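PDB 6KBC: CghA, which belongs to the Diels-Alderase family, with two calycin-like beta domains and a pocket that holds the ligand WK1. Local coordinates for residues A[282-295]-A[328-340]. Sequence-based numbering, arbitrary orientation.
Sequences VSNALRSLPPDRRD and EFRSAGPEREKWS
Asp295 and Arg330 meet end-on: NH2 of Arg330 donates to OD1 of Asp295 at 3.0 Å, and NH1 of Arg330 to OD2 of Asp295, also at 3.0 Å. The carboxylate and guanidinium planes stand 76° apart, and both nitrogens arrive from above the carboxylate rather than in its plane. Its opposite face receives Arg293, whose NE and NH2 grip OD1 and OD2 of Asp295 side-on. The Arg330 guanidinium is itself sandwiched: CD1 of Leu289 lies 3.4 Å from CZ of Arg330 on one face, and the Asp295 carbonyl oxygen sits over the other. That same oxygen accepts from Lys338, with NZ of Lys338 2.8 Å from O of Asp295.

Farther along, OG of Ser283 donates to the backbone O of Arg330 at 2.8 Å; with OG anti to the backbone N (chi1 -173°), the hydroxyl is directed to that carbonyl. CG2 of Val282 makes a CH-pi contact with Trp339, 4.0 Å from the centroid of its six-membered ring and 20° off the normal. Ala285 CB touches the edge of the Phe329 ring, and a water joins Val282 O to Ser331 OG.

In the second shell, Glu328 OE2 takes both NE and NH2 of Arg330 and also pairs with Arg304, while Glu328 OE1 binds Lys338. Ala297 fixes the centre further, its O accepting from Arg330 NH1 and its N donating to Asp295 OD2. The strand through Val282-Ala285, with its classic beta bulge opposite Leu275, and the loop of Arg293-Asp295 both pack on the hairpin of strands 324-330 and 338-346 within the C-terminal calycin-like domain. Gripping Asp295 from opposite faces brings Arg293 and Arg330 close together, and such cationic surroundings would probably keep both carboxylates ionised.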
loop_
_atom_site.group_PDB
_atom_site.type_symbol
_atom_site.label_atom_id
_atom_site.label_comp_id
_atom_site.label_asym_id
_atom_site.label_seq_id
_atom_site.Cartn_x
_atom_site.Cartn_y
_atom_site.Cartn_z
ATOM N N VAL A 282 1.424 16.469 9.613
ATOM C CA VAL A 282 2.559 17.305 9.972
ATOM C C VAL A 282 3.666 17.241 8.932
ATOM O O VAL A 282 4.550 18.114 8.931
ATOM C CB VAL A 282 3.090 16.959 11.380
ATOM C CG1 VAL A 282 2.001 17.258 12.442
ATOM C CG2 VAL A 282 3.540 15.499 11.469
ATOM N N SER A 283 3.617 16.273 8.020
ATOM C CA SER A 283 4.464 16.282 6.831
ATOM C C SER A 283 3.653 15.704 5.681
ATOM O O SER A 283 3.308 14.519 5.691
ATOM C CB SER A 283 5.756 15.488 7.053
ATOM O OG SER A 283 6.643 15.639 5.944
ATOM N N ASN A 284 3.341 16.542 4.696
ATOM C CA ASN A 284 2.721 16.090 3.453
ATOM C C ASN A 284 3.851 15.852 2.459
ATOM O O ASN A 284 4.208 16.723 1.656
ATOM C CB ASN A 284 1.716 17.125 2.959
ATOM C CG ASN A 284 1.028 16.709 1.679
ATOM O OD1 ASN A 284 1.069 15.553 1.292
ATOM N ND2 ASN A 284 0.384 17.662 1.018
ATOM N N ALA A 285 4.426 14.657 2.512
ATOM C CA ALA A 285 5.743 14.410 1.924
ATOM C C ALA A 285 5.574 13.897 0.502
ATOM O O ALA A 285 5.360 12.704 0.271
ATOM C CB ALA A 285 6.540 13.438 2.786
ATOM N N LEU A 286 5.681 14.806 -0.460
ATOM C CA LEU A 286 5.663 14.452 -1.870
ATOM C C LEU A 286 7.050 14.577 -2.482
ATOM O O LEU A 286 7.194 14.507 -3.708
ATOM C CB LEU A 286 4.672 15.345 -2.608
ATOM C CG LEU A 286 3.251 15.224 -2.054
ATOM C CD1 LEU A 286 2.373 16.295 -2.679
ATOM C CD2 LEU A 286 2.693 13.809 -2.303
ATOM N N ARG A 287 8.062 14.773 -1.646
ATOM C CA ARG A 287 9.453 14.896 -2.055
ATOM C C ARG A 287 10.267 13.851 -1.295
ATOM O O ARG A 287 10.164 13.752 -0.069
ATOM C CB ARG A 287 9.966 16.315 -1.766
ATOM C CG ARG A 287 11.455 16.541 -2.057
ATOM C CD ARG A 287 11.861 17.954 -1.635
ATOM N NE ARG A 287 11.310 18.962 -2.547
ATOM C CZ ARG A 287 11.540 20.261 -2.440
ATOM N NH1 ARG A 287 12.304 20.718 -1.458
ATOM N NH2 ARG A 287 11.008 21.101 -3.319
ATOM N N SER A 288 11.064 13.070 -2.020
ATOM C CA SER A 288 11.882 12.004 -1.451
ATOM C C SER A 288 13.348 12.418 -1.519
ATOM O O SER A 288 13.875 12.639 -2.610
ATOM C CB SER A 288 11.653 10.701 -2.220
ATOM O OG SER A 288 12.294 9.589 -1.594
ATOM N N LEU A 289 14.022 12.475 -0.351
ATOM C CA LEU A 289 15.368 13.024 -0.290
ATOM C C LEU A 289 16.424 11.945 -0.490
ATOM O O LEU A 289 16.193 10.775 -0.161
ATOM C CB LEU A 289 15.606 13.676 1.057
ATOM C CG LEU A 289 14.639 14.830 1.298
ATOM C CD1 LEU A 289 14.741 15.288 2.734
ATOM C CD2 LEU A 289 14.972 15.965 0.314
ATOM N N PRO A 290 17.597 12.341 -0.987
ATOM C CA PRO A 290 18.739 11.413 -1.041
ATOM C C PRO A 290 18.969 10.769 0.314
ATOM O O PRO A 290 19.027 11.459 1.343
ATOM C CB PRO A 290 19.911 12.319 -1.440
ATOM C CG PRO A 290 19.252 13.417 -2.244
ATOM C CD PRO A 290 17.920 13.657 -1.569
ATOM N N PRO A 291 19.077 9.441 0.350
ATOM C CA PRO A 291 19.133 8.723 1.635
ATOM C C PRO A 291 20.312 9.104 2.527
ATOM O O PRO A 291 20.250 8.848 3.736
ATOM C CB PRO A 291 19.239 7.251 1.201
ATOM C CG PRO A 291 18.615 7.219 -0.162
ATOM C CD PRO A 291 18.995 8.527 -0.806
ATOM N N ASP A 292 21.394 9.669 1.983
ATOM C CA ASP A 292 22.559 9.982 2.799
ATOM C C ASP A 292 22.579 11.429 3.284
ATOM O O ASP A 292 23.574 11.866 3.879
ATOM C CB ASP A 292 23.851 9.613 2.039
ATOM C CG ASP A 292 24.065 10.436 0.778
ATOM O OD1 ASP A 292 23.082 10.994 0.241
ATOM O OD2 ASP A 292 25.228 10.473 0.291
ATOM N N ARG A 293 21.500 12.173 3.072
ATOM C CA ARG A 293 21.373 13.493 3.666
ATOM C C ARG A 293 20.753 13.342 5.051
ATOM O O ARG A 293 20.058 12.365 5.333
ATOM C CB ARG A 293 20.527 14.415 2.777
ATOM C CG ARG A 293 21.372 15.132 1.696
ATOM C CD ARG A 293 20.517 15.905 0.701
ATOM N NE ARG A 293 19.859 17.047 1.341
ATOM C CZ ARG A 293 19.115 17.942 0.692
ATOM N NH1 ARG A 293 18.956 17.857 -0.632
ATOM N NH2 ARG A 293 18.548 18.931 1.374
ATOM N N ARG A 294 21.086 14.268 5.949
ATOM C CA ARG A 294 20.435 14.293 7.258
ATOM C C ARG A 294 20.408 15.715 7.768
ATOM O O ARG A 294 20.478 15.958 8.979
ATOM C CB ARG A 294 21.124 13.346 8.249
ATOM C CG ARG A 294 22.608 13.556 8.368
ATOM C CD ARG A 294 23.236 12.568 9.343
ATOM N NE ARG A 294 23.204 11.186 8.843
ATOM C CZ ARG A 294 23.776 10.161 9.473
ATOM N NH1 ARG A 294 24.443 10.373 10.604
ATOM N NH2 ARG A 294 23.711 8.935 8.969
ATOM N N ASP A 295 20.312 16.651 6.845
ATOM C CA ASP A 295 20.469 18.070 7.073
ATOM C C ASP A 295 19.139 18.665 7.527
ATOM O O ASP A 295 18.146 17.955 7.705
ATOM C CB ASP A 295 20.931 18.708 5.778
ATOM C CG ASP A 295 19.941 18.466 4.657
ATOM O OD1 ASP A 295 19.820 17.303 4.192
ATOM O OD2 ASP A 295 19.241 19.426 4.285
ATOM N N GLU A 328 12.831 9.664 7.749
ATOM C CA GLU A 328 13.018 10.998 8.298
ATOM C C GLU A 328 12.045 11.924 7.586
ATOM O O GLU A 328 12.199 12.184 6.391
ATOM C CB GLU A 328 14.452 11.466 8.119
ATOM C CG GLU A 328 14.714 12.887 8.562
ATOM C CD GLU A 328 15.984 13.381 7.921
ATOM O OE1 GLU A 328 17.017 13.385 8.605
ATOM O OE2 GLU A 328 15.948 13.725 6.717
ATOM N N PHE A 329 11.042 12.409 8.309
ATOM C CA PHE A 329 10.089 13.352 7.737
ATOM C C PHE A 329 10.532 14.767 8.055
ATOM O O PHE A 329 11.022 15.037 9.150
ATOM C CB PHE A 329 8.678 13.125 8.300
ATOM C CG PHE A 329 7.995 11.926 7.744
ATOM C CD1 PHE A 329 7.220 12.029 6.606
ATOM C CD2 PHE A 329 8.122 10.689 8.364
ATOM C CE1 PHE A 329 6.561 10.912 6.100
ATOM C CE2 PHE A 329 7.478 9.574 7.865
ATOM C CZ PHE A 329 6.689 9.691 6.726
ATOM N N ARG A 330 10.352 15.669 7.103
ATOM C CA ARG A 330 10.631 17.077 7.330
ATOM C C ARG A 330 9.374 17.889 7.070
ATOM O O ARG A 330 8.605 17.589 6.152
ATOM C CB ARG A 330 11.745 17.586 6.424
ATOM C CG ARG A 330 12.998 16.774 6.538
ATOM C CD ARG A 330 14.185 17.513 5.951
ATOM N NE ARG A 330 15.305 16.597 5.857
ATOM C CZ ARG A 330 16.450 16.869 5.246
ATOM N NH1 ARG A 330 16.642 18.071 4.688
ATOM N NH2 ARG A 330 17.400 15.927 5.199
ATOM N N SER A 331 9.188 18.923 7.868
ATOM C CA SER A 331 8.126 19.892 7.658
ATOM C C SER A 331 8.727 21.215 7.197
ATOM O O SER A 331 9.657 21.727 7.830
ATOM C CB SER A 331 7.333 20.114 8.945
ATOM O OG SER A 331 6.578 21.309 8.824
ATOM N N ALA A 332 8.197 21.767 6.102
ATOM C CA ALA A 332 8.513 23.136 5.700
ATOM C C ALA A 332 7.646 24.163 6.429
ATOM O O ALA A 332 7.630 25.343 6.043
ATOM C CB ALA A 332 8.352 23.303 4.189
ATOM N N GLY A 333 6.918 23.727 7.453
ATOM C CA GLY A 333 6.170 24.616 8.310
ATOM C C GLY A 333 7.102 25.492 9.113
ATOM O O GLY A 333 8.322 25.263 9.172
ATOM N N PRO A 334 6.537 26.513 9.760
ATOM C CA PRO A 334 7.371 27.523 10.427
ATOM C C PRO A 334 8.254 26.973 11.526
ATOM O O PRO A 334 9.282 27.585 11.840
ATOM C CB PRO A 334 6.335 28.498 11.017
ATOM C CG PRO A 334 5.055 27.718 11.053
ATOM C CD PRO A 334 5.095 26.832 9.858
ATOM N N GLU A 335 7.862 25.873 12.164
ATOM C CA GLU A 335 8.683 25.334 13.236
ATOM C C GLU A 335 9.818 24.458 12.719
ATOM O O GLU A 335 10.715 24.112 13.502
ATOM C CB GLU A 335 7.811 24.553 14.213
ATOM C CG GLU A 335 6.932 25.478 15.064
ATOM C CD GLU A 335 6.354 24.784 16.286
ATOM O OE1 GLU A 335 5.150 24.453 16.256
ATOM O OE2 GLU A 335 7.099 24.576 17.273
ATOM N N ARG A 336 9.799 24.105 11.438
ATOM C CA ARG A 336 10.885 23.345 10.812
ATOM C C ARG A 336 11.169 22.071 11.587
ATOM O O ARG A 336 12.302 21.794 11.972
ATOM C CB ARG A 336 12.154 24.182 10.706
ATOM C CG ARG A 336 12.122 25.135 9.573
ATOM C CD ARG A 336 11.974 24.421 8.255
ATOM N NE ARG A 336 12.051 25.417 7.202
ATOM C CZ ARG A 336 13.176 25.794 6.610
ATOM N NH1 ARG A 336 14.329 25.220 6.927
ATOM N NH2 ARG A 336 13.133 26.734 5.683
ATOM N N GLU A 337 10.114 21.315 11.859
ATOM C CA GLU A 337 10.272 20.092 12.613
ATOM C C GLU A 337 10.765 18.980 11.702
ATOM O O GLU A 337 10.469 18.945 10.502
ATOM C CB GLU A 337 8.953 19.689 13.266
ATOM C CG GLU A 337 8.513 20.645 14.372
ATOM C CD GLU A 337 7.019 20.637 14.587
ATOM O OE1 GLU A 337 6.281 20.875 13.601
ATOM O OE2 GLU A 337 6.588 20.388 15.737
ATOM N N LYS A 338 11.549 18.087 12.288
ATOM C CA LYS A 338 11.951 16.835 11.670
ATOM C C LYS A 338 11.589 15.710 12.615
ATOM O O LYS A 338 11.775 15.822 13.831
ATOM C CB LYS A 338 13.468 16.804 11.366
ATOM C CG LYS A 338 13.890 17.740 10.271
ATOM C CD LYS A 338 15.205 17.312 9.555
ATOM C CE LYS A 338 16.200 16.693 10.517
ATOM N NZ LYS A 338 17.493 16.288 9.829
ATOM N N TRP A 339 11.069 14.632 12.059
ATOM C CA TRP A 339 10.832 13.421 12.817
ATOM C C TRP A 339 11.629 12.299 12.171
ATOM O O TRP A 339 11.706 12.215 10.942
ATOM C CB TRP A 339 9.357 13.075 12.851
ATOM C CG TRP A 339 8.486 14.187 13.358
ATOM C CD1 TRP A 339 8.000 14.339 14.633
ATOM C CD2 TRP A 339 7.986 15.294 12.603
ATOM N NE1 TRP A 339 7.229 15.482 14.713
ATOM C CE2 TRP A 339 7.190 16.076 13.478
ATOM C CE3 TRP A 339 8.119 15.698 11.269
ATOM C CZ2 TRP A 339 6.547 17.243 13.061
ATOM C CZ3 TRP A 339 7.452 16.847 10.854
ATOM C CH2 TRP A 339 6.691 17.610 11.751
ATOM N N SER A 340 12.230 11.453 12.996
ATOM C CA SER A 340 12.998 10.317 12.500
ATOM C C SER A 340 12.495 9.063 13.181
ATOM O O SER A 340 12.329 9.042 14.408
ATOM C CB SER A 340 14.498 10.489 12.765
ATOM O OG SER A 340 15.210 9.544 11.996
HETATM O O HOH W 1 4.145 20.239 10.534
#